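Long-range contacts in putative endonuclease/exonuclease/phosphatase family protein (Bacteroides thetaiotaomicron, PDB 3MPR), which probably acts as a metal-dependent nuclease of the DNase I-like family, cleaving nucleic acid as an endonuclease or 3'-5' RNA exonuclease: residues Leu14-Gly19 with Glu51-Gln56; Val34-Val39 with Glu62-Tyr67; Asp68-Gly73 with Ile86-Asp91; Glu82-Phe87 with Pro119-Trp124. All blocks are in the same frame, centred on the assembly; numbering follows the deposited sequence.

The four contacts trace a path from the metal-site loop into the core of a DNase I-like sandwich. Interaction 1 holds the magnesium ligand E51, although no metal is bound to this chain, and meets interaction 2 where L14 CD2 packs 3.9 Å from I35 CG2. Interaction 2 leads through the turn into strand 67-70, the edge strand that interaction 3 pairs with strand 86-89. Interaction 4 shares I86 and F87 with interaction 3 and crosses to the other sheet. It also returns to interaction 1, C52 O lying 2.9 Å from H83 ND1 in a probable hydrogen bond. The E51 side chain is about 8 Å from that of S84 and about 11 Å from that of F87.

Interaction 1: Leu14-Gly19 with Glu51-Gln56; sequences LRNANG and ECFLHQ
E51 lays its side chain against the backbone of the R15-N16 link, with CB 3.4 Å from N16 N and the carboxylate beyond. CG lies anti to the carbonyl carbon (chi1 -67°) and the chain runs on extended. At its end one oxygen, OE1, accepts from two donors. The backbone N of N16 gives a nearly straight bond (2.9 Å, 169°) and meets OE1 on the anti side, while R15 NH1 takes the syn lone pair in a longer salt bridge of 3.3 Å. The stronger partner of the guanidinium is D21, bound through NE. N13 ND2 binds the other oxygen, OE2. Away from the charges, the CB of A17 sits 3.5 Å from the amide carbon CD of Q56, and the CE2 corner of the F53 ring comes within 3.7 Å of N16 CB. L14 CD1 packs on C52 SG at 3.8 Å. E51 is a magnesium ligand in a structure of this protein, as is familiar for the equivalent acid of DNase I-like enzymes. Bonds to both carboxylate oxygens should restrain its rotation, making R15, N13 and the N16 backbone a plausible second shell that presents it to the metal.

Interaction 2: Val34-Val39 with Glu62-Tyr67; sequences VIAQMV and EALPGY
A36 and A63 meet methyl to methyl, CB to CB at 3.5 Å, and their small side chains let helix 28-41 come close to the end of helix 54-63. The larger side chains continue the seam toward Y67. V39 has CG1 anti to its backbone N (chi1 172°), which sets that methyl against both L64 and Y67: it is 3.9 Å from L64 CD2 and 3.8 Å from Y67 CZ. The two methyls of L64 divide the work. CD2 turns to the helix, 3.7 Å from the carbonyl O of A36, whereas CD1 lies over one face of the Y67 ring, toward its rim. V39 and Y67 run past one another in opposing senses, the valine methyl meeting the ring obliquely near its hydroxyl. That hydroxyl is satisfied by the carbonyl O of F44. A type II turn from L64 to Y67, closed by Y67 N to L64 O at 3.0 Å, folds leucine and tyrosine onto the same helix; G66 occupies its positive-phi position. Around this apolar seam, F47 of strand 46-50 packs on both V39 and L64, and Y32 of helix 28-41 touches A63. Helix 28-41 thus packs on strand 46-50 and the turn on one side, while Q37, on another, bonds to Y206 and R207 of the second subunit.

Interaction 3: Asp68-Gly73 with Ile86-Asp91; sequences DYIGVG and IFYRTD
Y69 CB stands over the centre of the F87 ring, 3.7 Å from the centroid and 3° off the normal, a CH-pi contact at a non-hydrogen-bonded antiparallel pair. The two side chains run alongside each other in the same direction, their ring planes 44° apart, an oblique pairing. L57 of helix 54-63 packs on both, and F47 meets the F87 ring. On the opposite face of the sheet, I70 CG1 rests 3.9 Å from I86 CB, and the Y88 ring reaches D68, its OH 3.8 Å from D68 CB. This second face is turned toward the other sheet, where F127 and I95 receive I70 and Y88. Between the two faces runs the backbone ladder: D68 and Y88 exchange bonds of 3.0 Å (D68 N to Y88 O, and Y88 N to D68 O), and I70 and I86 exchange a matching pair. Y69 CA supplements them, 3.0 Å from I86 O. Outward, D68 CB meets T90 CG2 at 3.7 Å. The D68 carboxylate lies at the polar margin, where OD1 accepts from Y69 N at 2.8 Å and forms a salt bridge with K61. The edge strand is thus held by four backbone bonds and apolar packing on both faces, while OD1 of D68, shared between Y69 N and K61, links this end to helix 54-63; the lysine charge probably stabilises the carboxylate in its ionised form.

Interaction 4: Glu82-Phe87 with Pro119-Trp124; sequences EHSAIF and PRICSW
The I121 peptide is the flat group that S84 meets: the serine hydroxyl OG donates to I121 O at 2.9 Å from above the carbonyl plane, 38° out of it. Its OG lies anti to the carbonyl carbon (chi1 -65°), a placement that also brings it 3.6 Å from I121 CG2. Two residues on, on the same side of strand 121-129, S123 sets CB 3.4 Å from S84 O. A water fills out the polar link: S84 N donates to it and it donates to S123 OG, each at 2.7 Å. Because that hydroxyl accepts from the water, its bond to D100 OD2 is consistent with S123 giving its proton to the acid. I86 adds an apolar tip, CD1 approaching S123 O at 3.3 Å and the backbone of W124. At the outer end, the E82 carboxylate and R120 guanidinium are joined through a second water, weakly on the arginine side; R120 also forms a salt bridge with D144. Two sheets face each other here. Strand 86-89 belongs to the one that includes strand 46-50, strand 121-129 to the other, between strands 93-102 and 135-142. F138 and N140 of strand 135-142 touch I86, placing this buried contact inside the sandwich.

Interaction 1: Leu14-Gly19 with Glu51-Gln56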
loop_
_atom_site.group_PDB
_atom_site.type_symbol
_atom_site.label_atom_id
_atom_site.label_comp_id
_atom_site.label_asym_id
_atom_site.label_seq_id
_atom_site.Cartn_x
_atom_site.Cartn_y
_atom_site.Cartn_z
ATOM N N LEU A 14 -14.482 2.798 9.558
ATOM C CA LEU A 14 -15.080 1.942 8.532
ATOM C C LEU A 14 -16.451 2.442 8.067
ATOM O O LEU A 14 -17.040 1.883 7.136
ATOM C CB LEU A 14 -15.163 0.490 9.026
ATOM C CG LEU A 14 -13.838 -0.135 9.491
ATOM C CD1 LEU A 14 -13.965 -1.652 9.566
ATOM C CD2 LEU A 14 -12.688 0.250 8.572
ATOM N N ARG A 15 -16.946 3.488 8.724
ATOM C CA ARG A 15 -18.234 4.105 8.388
ATOM C C ARG A 15 -19.438 3.225 8.754
ATOM O O ARG A 15 -19.605 2.110 8.251
ATOM C CB ARG A 15 -18.280 4.509 6.912
ATOM C CG ARG A 15 -19.556 5.237 6.497
ATOM C CD ARG A 15 -19.751 6.493 7.341
ATOM N NE ARG A 15 -20.888 7.303 6.904
ATOM C CZ ARG A 15 -21.447 8.239 7.663
ATOM N NH1 ARG A 15 -20.975 8.458 8.887
ATOM N NH2 ARG A 15 -22.476 8.944 7.213
ATOM N N ASN A 16 -20.279 3.729 9.647
ATOM C CA ASN A 16 -21.426 2.949 10.086
ATOM C C ASN A 16 -22.326 2.585 8.903
ATOM O O ASN A 16 -22.499 3.371 7.970
ATOM C CB ASN A 16 -22.214 3.705 11.155
ATOM C CG ASN A 16 -22.997 4.859 10.586
ATOM O OD1 ASN A 16 -22.564 6.007 10.636
ATOM N ND2 ASN A 16 -24.161 4.559 10.030
ATOM N N ALA A 17 -22.888 1.387 8.948
ATOM C CA ALA A 17 -23.783 0.938 7.889
ATOM C C ALA A 17 -25.129 1.648 7.997
ATOM O O ALA A 17 -25.795 1.568 9.025
ATOM C CB ALA A 17 -23.956 -0.566 7.938
ATOM N N ASN A 18 -25.508 2.357 6.938
ATOM C CA ASN A 18 -26.781 3.086 6.899
ATOM C C ASN A 18 -27.366 3.161 5.491
ATOM O O ASN A 18 -26.656 2.965 4.500
ATOM C CB ASN A 18 -26.621 4.505 7.455
ATOM C CG ASN A 18 -25.703 5.364 6.607
ATOM O OD1 ASN A 18 -26.138 5.993 5.636
ATOM N ND2 ASN A 18 -24.415 5.392 6.967
ATOM N N GLY A 19 -28.659 3.475 5.412
ATOM C CA GLY A 19 -29.380 3.509 4.150
ATOM C C GLY A 19 -29.015 4.632 3.195
ATOM O O GLY A 19 -29.123 4.467 1.980
ATOM N N GLU A 51 -16.947 3.319 14.252
ATOM C CA GLU A 51 -18.289 3.373 13.660
ATOM C C GLU A 51 -19.007 2.058 13.384
ATOM O O GLU A 51 -20.139 2.073 12.912
ATOM C CB GLU A 51 -18.321 4.247 12.404
ATOM C CG GLU A 51 -18.082 5.714 12.687
ATOM C CD GLU A 51 -18.549 6.634 11.565
ATOM O OE1 GLU A 51 -19.507 6.275 10.835
ATOM O OE2 GLU A 51 -17.974 7.736 11.440
ATOM N N CYS A 52 -18.380 0.925 13.660
ATOM C CA CYS A 52 -19.035 -0.341 13.334
ATOM C C CYS A 52 -20.150 -0.712 14.306
ATOM O O CYS A 52 -19.953 -0.719 15.511
ATOM C CB CYS A 52 -18.024 -1.478 13.328
ATOM S SG CYS A 52 -16.932 -1.452 11.894
ATOM N N PHE A 53 -21.305 -1.072 13.767
ATOM C CA PHE A 53 -22.310 -1.742 14.566
ATOM C C PHE A 53 -21.881 -3.197 14.674
ATOM O O PHE A 53 -21.015 -3.648 13.932
ATOM C CB PHE A 53 -23.690 -1.612 13.914
ATOM C CG PHE A 53 -24.236 -0.219 13.928
ATOM C CD1 PHE A 53 -24.621 0.373 15.115
ATOM C CD2 PHE A 53 -24.395 0.488 12.748
ATOM C CE1 PHE A 53 -25.132 1.655 15.134
ATOM C CE2 PHE A 53 -24.902 1.772 12.760
ATOM C CZ PHE A 53 -25.272 2.357 13.955
ATOM N N LEU A 54 -22.467 -3.943 15.601
ATOM C CA LEU A 54 -22.026 -5.313 15.801
ATOM C C LEU A 54 -22.110 -6.147 14.521
ATOM O O LEU A 54 -21.242 -6.972 14.263
ATOM C CB LEU A 54 -22.824 -5.985 16.930
ATOM C CG LEU A 54 -22.497 -7.453 17.220
ATOM C CD1 LEU A 54 -21.037 -7.630 17.611
ATOM C CD2 LEU A 54 -23.420 -8.019 18.303
ATOM N N HIS A 55 -23.152 -5.953 13.719
ATOM C CA HIS A 55 -23.270 -6.762 12.513
ATOM C C HIS A 55 -22.098 -6.531 11.556
ATOM O O HIS A 55 -21.622 -7.467 10.916
ATOM C CB HIS A 55 -24.632 -6.602 11.822
ATOM C CG HIS A 55 -24.814 -5.310 11.085
ATOM N ND1 HIS A 55 -25.316 -4.174 11.683
ATOM C CD2 HIS A 55 -24.631 -4.997 9.782
ATOM C CE1 HIS A 55 -25.405 -3.208 10.787
ATOM N NE2 HIS A 55 -24.995 -3.682 9.623
ATOM N N GLN A 56 -21.621 -5.290 11.492
ATOM C CA GLN A 56 -20.453 -4.957 10.680
ATOM C C GLN A 56 -19.175 -5.611 11.216
ATOM O O GLN A 56 -18.300 -6.015 10.445
ATOM C CB GLN A 56 -20.267 -3.443 10.651
ATOM C CG GLN A 56 -21.384 -2.687 9.958
ATOM C CD GLN A 56 -21.123 -1.209 9.962
ATOM O OE1 GLN A 56 -20.340 -0.705 9.153
ATOM N NE2 GLN A 56 -21.750 -0.504 10.885
#

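Interaction 2: Val34-Val39 with Glu62-Tyr67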
loop_
_atom_site.group_PDB
_atom_site.type_symbol
_atom_site.label_atom_id
_atom_site.label_comp_id
_atom_site.label_asym_id
_atom_site.label_seq_id
_atom_site.Cartn_x
_atom_site.Cartn_y
_atom_site.Cartn_z
ATOM N N VAL A 34 -13.778 -4.917 0.163
ATOM C CA VAL A 34 -12.570 -4.168 -0.230
ATOM C C VAL A 34 -11.758 -3.734 0.998
ATOM O O VAL A 34 -10.530 -3.876 1.035
ATOM C CB VAL A 34 -12.939 -2.931 -1.086
ATOM C CG1 VAL A 34 -11.680 -2.210 -1.575
ATOM C CG2 VAL A 34 -13.799 -3.356 -2.280
ATOM N N ILE A 35 -12.445 -3.199 2.005
ATOM C CA ILE A 35 -11.804 -2.896 3.285
ATOM C C ILE A 35 -11.013 -4.105 3.803
ATOM O O ILE A 35 -9.853 -3.973 4.186
ATOM C CB ILE A 35 -12.837 -2.442 4.345
ATOM C CG1 ILE A 35 -13.466 -1.106 3.948
ATOM C CG2 ILE A 35 -12.202 -2.370 5.750
ATOM C CD1 ILE A 35 -14.642 -0.669 4.846
ATOM N N ALA A 36 -11.632 -5.286 3.802
ATOM C CA ALA A 36 -10.960 -6.489 4.299
ATOM C C ALA A 36 -9.738 -6.828 3.457
ATOM O O ALA A 36 -8.682 -7.145 3.997
ATOM C CB ALA A 36 -11.919 -7.691 4.360
ATOM N N GLN A 37 -9.872 -6.756 2.135
ATOM C CA GLN A 37 -8.703 -6.927 1.269
ATOM C C GLN A 37 -7.559 -5.959 1.598
ATOM O O GLN A 37 -6.395 -6.352 1.577
ATOM C CB GLN A 37 -9.076 -6.835 -0.215
ATOM C CG GLN A 37 -9.735 -8.113 -0.762
ATOM C CD GLN A 37 -9.195 -8.500 -2.128
ATOM O OE1 GLN A 37 -9.627 -7.964 -3.147
ATOM N NE2 GLN A 37 -8.222 -9.422 -2.153
HETATM N N MSE A 38 -7.872 -4.700 1.895
HETATM C CA MSE A 38 -6.803 -3.747 2.235
HETATM C C MSE A 38 -6.069 -4.141 3.515
HETATM O O MSE A 38 -4.842 -4.059 3.589
HETATM C CB MSE A 38 -7.349 -2.335 2.390
HETATM C CG MSE A 38 -7.941 -1.760 1.118
HETATM SE SE MSE A 38 -8.401 0.123 1.350
HETATM C CE MSE A 38 -6.615 0.811 1.656
ATOM N N VAL A 39 -6.833 -4.538 4.529
ATOM C CA VAL A 39 -6.266 -5.011 5.792
ATOM C C VAL A 39 -5.297 -6.168 5.553
ATOM O O VAL A 39 -4.207 -6.230 6.132
ATOM C CB VAL A 39 -7.388 -5.501 6.742
ATOM C CG1 VAL A 39 -6.805 -6.178 7.974
ATOM C CG2 VAL A 39 -8.295 -4.339 7.149
ATOM N N GLU A 62 -15.599 -12.322 9.666
ATOM C CA GLU A 62 -15.792 -13.377 8.675
ATOM C C GLU A 62 -14.864 -13.152 7.481
ATOM O O GLU A 62 -14.303 -14.100 6.937
ATOM C CB GLU A 62 -17.252 -13.454 8.223
ATOM C CG GLU A 62 -17.494 -14.427 7.071
ATOM C CD GLU A 62 -18.944 -14.448 6.637
ATOM O OE1 GLU A 62 -19.453 -13.395 6.205
ATOM O OE2 GLU A 62 -19.582 -15.514 6.734
ATOM N N ALA A 63 -14.687 -11.891 7.094
ATOM C CA ALA A 63 -13.843 -11.560 5.946
ATOM C C ALA A 63 -12.364 -11.594 6.288
ATOM O O ALA A 63 -11.524 -11.469 5.395
ATOM C CB ALA A 63 -14.210 -10.188 5.385
ATOM N N LEU A 64 -12.043 -11.751 7.573
ATOM C CA LEU A 64 -10.653 -11.693 8.029
ATOM C C LEU A 64 -10.237 -12.927 8.824
ATOM O O LEU A 64 -10.058 -12.853 10.031
ATOM C CB LEU A 64 -10.404 -10.432 8.860
ATOM C CG LEU A 64 -10.431 -9.101 8.097
ATOM C CD1 LEU A 64 -10.302 -7.940 9.083
ATOM C CD2 LEU A 64 -9.324 -9.048 7.051
ATOM N N PRO A 65 -10.076 -14.069 8.136
ATOM C CA PRO A 65 -9.628 -15.289 8.807
ATOM C C PRO A 65 -8.351 -14.988 9.544
ATOM O O PRO A 65 -7.457 -14.359 8.968
ATOM C CB PRO A 65 -9.330 -16.236 7.643
ATOM C CG PRO A 65 -10.231 -15.767 6.544
ATOM C CD PRO A 65 -10.313 -14.276 6.696
ATOM N N GLY A 66 -8.269 -15.405 10.800
ATOM C CA GLY A 66 -7.067 -15.190 11.580
ATOM C C GLY A 66 -7.093 -13.940 12.443
ATOM O O GLY A 66 -6.168 -13.719 13.217
ATOM N N TYR A 67 -8.136 -13.119 12.303
ATOM C CA TYR A 67 -8.308 -11.940 13.152
ATOM C C TYR A 67 -9.411 -12.150 14.183
ATOM O O TYR A 67 -10.396 -12.830 13.909
ATOM C CB TYR A 67 -8.665 -10.711 12.310
ATOM C CG TYR A 67 -7.504 -10.123 11.529
ATOM C CD1 TYR A 67 -6.808 -9.009 12.002
ATOM C CD2 TYR A 67 -7.117 -10.667 10.304
ATOM C CE1 TYR A 67 -5.727 -8.473 11.272
ATOM C CE2 TYR A 67 -6.060 -10.136 9.573
ATOM C CZ TYR A 67 -5.366 -9.040 10.065
ATOM O OH TYR A 67 -4.314 -8.527 9.329
#

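Interaction 3: Asp68-Gly73 with Ile86-Asp91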
loop_
_atom_site.group_PDB
_atom_site.type_symbol
_atom_site.label_atom_id
_atom_site.label_comp_id
_atom_site.label_asym_id
_atom_site.label_seq_id
_atom_site.Cartn_x
_atom_site.Cartn_y
_atom_site.Cartn_z
ATOM N N ASP A 68 -9.247 -11.568 15.369
ATOM C CA ASP A 68 -10.390 -11.409 16.266
ATOM C C ASP A 68 -10.549 -9.928 16.568
ATOM O O ASP A 68 -9.724 -9.117 16.144
ATOM C CB ASP A 68 -10.182 -12.185 17.560
ATOM C CG ASP A 68 -11.493 -12.717 18.141
ATOM O OD1 ASP A 68 -12.574 -12.101 17.920
ATOM O OD2 ASP A 68 -11.437 -13.760 18.821
ATOM N N TYR A 69 -11.594 -9.566 17.299
ATOM C CA TYR A 69 -11.730 -8.183 17.744
ATOM C C TYR A 69 -12.143 -8.110 19.208
ATOM O O TYR A 69 -12.674 -9.071 19.764
ATOM C CB TYR A 69 -12.727 -7.415 16.863
ATOM C CG TYR A 69 -14.153 -7.949 16.931
ATOM C CD1 TYR A 69 -14.622 -8.859 15.990
ATOM C CD2 TYR A 69 -15.015 -7.552 17.946
ATOM C CE1 TYR A 69 -15.925 -9.350 16.055
ATOM C CE2 TYR A 69 -16.315 -8.037 18.022
ATOM C CZ TYR A 69 -16.759 -8.934 17.075
ATOM O OH TYR A 69 -18.043 -9.417 17.146
ATOM N N ILE A 70 -11.895 -6.961 19.822
ATOM C CA ILE A 70 -12.373 -6.682 21.167
ATOM C C ILE A 70 -13.026 -5.315 21.141
ATOM O O ILE A 70 -12.756 -4.518 20.242
ATOM C CB ILE A 70 -11.235 -6.674 22.183
ATOM C CG1 ILE A 70 -10.137 -5.704 21.745
ATOM C CG2 ILE A 70 -10.647 -8.083 22.352
ATOM C CD1 ILE A 70 -8.996 -5.599 22.743
ATOM N N GLY A 71 -13.895 -5.048 22.112
ATOM C CA GLY A 71 -14.518 -3.741 22.224
ATOM C C GLY A 71 -16.029 -3.855 22.233
ATOM O O GLY A 71 -16.594 -4.574 21.412
ATOM N N VAL A 72 -16.683 -3.145 23.148
ATOM C CA VAL A 72 -18.134 -3.249 23.297
ATOM C C VAL A 72 -18.888 -2.072 22.689
ATOM O O VAL A 72 -18.297 -1.051 22.350
ATOM C CB VAL A 72 -18.547 -3.392 24.775
ATOM C CG1 VAL A 72 -17.802 -4.550 25.431
ATOM C CG2 VAL A 72 -18.303 -2.083 25.520
ATOM N N GLY A 73 -20.203 -2.226 22.555
ATOM C CA GLY A 73 -21.057 -1.187 22.000
ATOM C C GLY A 73 -21.127 0.029 22.894
ATOM O O GLY A 73 -21.269 -0.100 24.114
ATOM N N ILE A 86 -11.166 -3.033 18.305
ATOM C CA ILE A 86 -9.767 -3.278 17.911
ATOM C C ILE A 86 -9.646 -4.685 17.328
ATOM O O ILE A 86 -10.069 -5.655 17.962
ATOM C CB ILE A 86 -8.816 -3.122 19.124
ATOM C CG1 ILE A 86 -8.872 -1.685 19.663
ATOM C CG2 ILE A 86 -7.373 -3.507 18.770
ATOM C CD1 ILE A 86 -8.360 -1.539 21.116
ATOM N N PHE A 87 -9.114 -4.789 16.107
ATOM C CA PHE A 87 -8.889 -6.073 15.456
ATOM C C PHE A 87 -7.415 -6.429 15.560
ATOM O O PHE A 87 -6.560 -5.547 15.501
ATOM C CB PHE A 87 -9.281 -6.008 13.962
ATOM C CG PHE A 87 -10.767 -6.079 13.707
ATOM C CD1 PHE A 87 -11.576 -4.972 13.908
ATOM C CD2 PHE A 87 -11.338 -7.244 13.223
ATOM C CE1 PHE A 87 -12.930 -5.034 13.671
ATOM C CE2 PHE A 87 -12.695 -7.309 12.978
ATOM C CZ PHE A 87 -13.493 -6.200 13.202
ATOM N N TYR A 88 -7.105 -7.717 15.700
ATOM C CA TYR A 88 -5.711 -8.133 15.798
ATOM C C TYR A 88 -5.540 -9.548 15.268
ATOM O O TYR A 88 -6.500 -10.317 15.225
ATOM C CB TYR A 88 -5.216 -8.037 17.242
ATOM C CG TYR A 88 -5.933 -8.994 18.160
ATOM C CD1 TYR A 88 -7.216 -8.720 18.605
ATOM C CD2 TYR A 88 -5.343 -10.190 18.553
ATOM C CE1 TYR A 88 -7.893 -9.603 19.437
ATOM C CE2 TYR A 88 -6.011 -11.075 19.384
ATOM C CZ TYR A 88 -7.287 -10.767 19.820
ATOM O OH TYR A 88 -7.980 -11.629 20.635
ATOM N N ARG A 89 -4.325 -9.881 14.836
ATOM C CA ARG A 89 -4.026 -11.230 14.345
ATOM C C ARG A 89 -3.857 -12.164 15.524
ATOM O O ARG A 89 -2.984 -11.949 16.357
ATOM C CB ARG A 89 -2.737 -11.237 13.530
ATOM C CG ARG A 89 -2.884 -10.608 12.168
ATOM C CD ARG A 89 -1.705 -10.960 11.297
ATOM N NE ARG A 89 -1.588 -12.402 11.099
ATOM C CZ ARG A 89 -0.837 -12.949 10.148
ATOM N NH1 ARG A 89 -0.163 -12.166 9.315
ATOM N NH2 ARG A 89 -0.765 -14.266 10.022
ATOM N N THR A 90 -4.672 -13.211 15.597
ATOM C CA THR A 90 -4.617 -14.070 16.775
ATOM C C THR A 90 -3.325 -14.891 16.803
ATOM O O THR A 90 -2.866 -15.314 17.868
ATOM C CB THR A 90 -5.848 -14.995 16.900
ATOM O OG1 THR A 90 -5.952 -15.826 15.742
ATOM C CG2 THR A 90 -7.126 -14.181 17.055
ATOM N N ASP A 91 -2.733 -15.120 15.637
ATOM C CA ASP A 91 -1.477 -15.870 15.601
ATOM C C ASP A 91 -0.282 -15.038 16.056
ATOM O O ASP A 91 0.801 -15.585 16.274
ATOM C CB ASP A 91 -1.226 -16.517 14.222
ATOM C CG ASP A 91 -0.901 -15.501 13.120
ATOM O OD1 ASP A 91 -0.969 -14.279 13.357
ATOM O OD2 ASP A 91 -0.589 -15.938 11.990
#

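Interaction 4: Glu82-Phe87 with Pro119-Trp124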
loop_
_atom_site.group_PDB
_atom_site.type_symbol
_atom_site.label_atom_id
_atom_site.label_comp_id
_atom_site.label_asym_id
_atom_site.label_seq_id
_atom_site.Cartn_x
_atom_site.Cartn_y
_atom_site.Cartn_z
ATOM N N GLU A 82 -22.458 2.070 18.007
ATOM C CA GLU A 82 -21.172 1.970 17.319
ATOM C C GLU A 82 -20.097 1.494 18.283
ATOM O O GLU A 82 -20.222 1.678 19.491
ATOM C CB GLU A 82 -20.780 3.327 16.753
ATOM C CG GLU A 82 -21.798 3.867 15.758
ATOM C CD GLU A 82 -21.317 5.125 15.074
ATOM O OE1 GLU A 82 -20.191 5.586 15.380
ATOM O OE2 GLU A 82 -22.068 5.653 14.235
ATOM N N HIS A 83 -19.053 0.876 17.739
ATOM C CA HIS A 83 -17.932 0.386 18.535
ATOM C C HIS A 83 -16.663 1.153 18.189
ATOM O O HIS A 83 -16.550 1.757 17.108
ATOM C CB HIS A 83 -17.661 -1.096 18.246
ATOM C CG HIS A 83 -18.767 -2.025 18.660
ATOM N ND1 HIS A 83 -20.012 -2.013 18.069
ATOM C CD2 HIS A 83 -18.799 -3.019 19.582
ATOM C CE1 HIS A 83 -20.768 -2.948 18.621
ATOM N NE2 HIS A 83 -20.053 -3.579 19.535
ATOM N N SER A 84 -15.715 1.112 19.121
ATOM C CA SER A 84 -14.323 1.442 18.849
ATOM C C SER A 84 -13.542 0.131 18.849
ATOM O O SER A 84 -12.571 -0.037 19.592
ATOM C CB SER A 84 -13.789 2.385 19.927
ATOM O OG SER A 84 -14.476 3.631 19.872
ATOM N N ALA A 85 -13.975 -0.815 18.022
ATOM C CA ALA A 85 -13.423 -2.161 18.095
ATOM C C ALA A 85 -11.976 -2.233 17.615
ATOM O O ALA A 85 -11.615 -1.587 16.636
ATOM C CB ALA A 85 -14.285 -3.127 17.317
ATOM N N ILE A 86 -11.166 -3.033 18.305
ATOM C CA ILE A 86 -9.767 -3.278 17.911
ATOM C C ILE A 86 -9.646 -4.685 17.328
ATOM O O ILE A 86 -10.069 -5.655 17.962
ATOM C CB ILE A 86 -8.816 -3.122 19.124
ATOM C CG1 ILE A 86 -8.872 -1.685 19.663
ATOM C CG2 ILE A 86 -7.373 -3.507 18.770
ATOM C CD1 ILE A 86 -8.360 -1.539 21.116
ATOM N N PHE A 87 -9.114 -4.789 16.107
ATOM C CA PHE A 87 -8.889 -6.073 15.456
ATOM C C PHE A 87 -7.415 -6.429 15.560
ATOM O O PHE A 87 -6.560 -5.547 15.501
ATOM C CB PHE A 87 -9.281 -6.008 13.962
ATOM C CG PHE A 87 -10.767 -6.079 13.707
ATOM C CD1 PHE A 87 -11.576 -4.972 13.908
ATOM C CD2 PHE A 87 -11.338 -7.244 13.223
ATOM C CE1 PHE A 87 -12.930 -5.034 13.671
ATOM C CE2 PHE A 87 -12.695 -7.309 12.978
ATOM C CZ PHE A 87 -13.493 -6.200 13.202
ATOM N N PRO A 119 -22.726 9.613 23.586
ATOM C CA PRO A 119 -21.740 8.861 24.373
ATOM C C PRO A 119 -20.617 8.409 23.458
ATOM O O PRO A 119 -20.847 8.139 22.281
ATOM C CB PRO A 119 -22.526 7.647 24.869
ATOM C CG PRO A 119 -23.638 7.485 23.848
ATOM C CD PRO A 119 -24.011 8.896 23.469
ATOM N N ARG A 120 -19.409 8.345 23.993
ATOM C CA ARG A 120 -18.227 8.021 23.194
ATOM C C ARG A 120 -17.398 7.046 24.004
ATOM O O ARG A 120 -17.217 7.228 25.206
ATOM C CB ARG A 120 -17.421 9.287 22.902
ATOM C CG ARG A 120 -18.229 10.387 22.219
ATOM C CD ARG A 120 -18.556 10.032 20.776
ATOM N NE ARG A 120 -19.288 11.103 20.104
ATOM C CZ ARG A 120 -19.435 11.204 18.785
ATOM N NH1 ARG A 120 -18.906 10.291 17.980
ATOM N NH2 ARG A 120 -20.117 12.222 18.266
ATOM N N ILE A 121 -16.900 6.006 23.355
ATOM C CA ILE A 121 -16.243 4.931 24.073
ATOM C C ILE A 121 -14.803 4.771 23.602
ATOM O O ILE A 121 -14.498 4.960 22.422
ATOM C CB ILE A 121 -17.037 3.603 23.924
ATOM C CG1 ILE A 121 -16.624 2.583 24.995
ATOM C CG2 ILE A 121 -16.879 3.013 22.512
ATOM C CD1 ILE A 121 -17.418 1.282 24.946
ATOM N N CYS A 122 -13.919 4.467 24.547
ATOM C CA CYS A 122 -12.553 4.086 24.244
ATOM C C CYS A 122 -12.397 2.628 24.651
ATOM O O CYS A 122 -12.689 2.264 25.795
ATOM C CB CYS A 122 -11.560 4.966 25.010
ATOM S SG CYS A 122 -9.849 4.467 24.792
ATOM N N SER A 123 -11.987 1.788 23.704
ATOM C CA SER A 123 -11.725 0.386 23.982
ATOM C C SER A 123 -10.222 0.149 23.933
ATOM O O SER A 123 -9.502 0.798 23.175
ATOM C CB SER A 123 -12.428 -0.521 22.966
ATOM O OG SER A 123 -13.828 -0.331 23.000
ATOM N N TRP A 124 -9.743 -0.792 24.734
ATOM C CA TRP A 124 -8.315 -1.001 24.828
ATOM C C TRP A 124 -8.009 -2.458 25.084
ATOM O O TRP A 124 -8.872 -3.234 25.526
ATOM C CB TRP A 124 -7.728 -0.119 25.943
ATOM C CG TRP A 124 -8.322 -0.448 27.302
ATOM C CD1 TRP A 124 -9.445 0.085 27.863
ATOM C CD2 TRP A 124 -7.830 -1.421 28.227
ATOM N NE1 TRP A 124 -9.677 -0.492 29.098
ATOM C CE2 TRP A 124 -8.688 -1.412 29.344
ATOM C CE3 TRP A 124 -6.728 -2.285 28.226
ATOM C CZ2 TRP A 124 -8.492 -2.251 30.440
ATOM C CZ3 TRP A 124 -6.527 -3.109 29.313
ATOM C CH2 TRP A 124 -7.409 -3.092 30.409
HETATM O O HOH W 1 -20.364 8.601 15.670
HETATM O O HOH W 2 -15.794 -0.653 21.214
#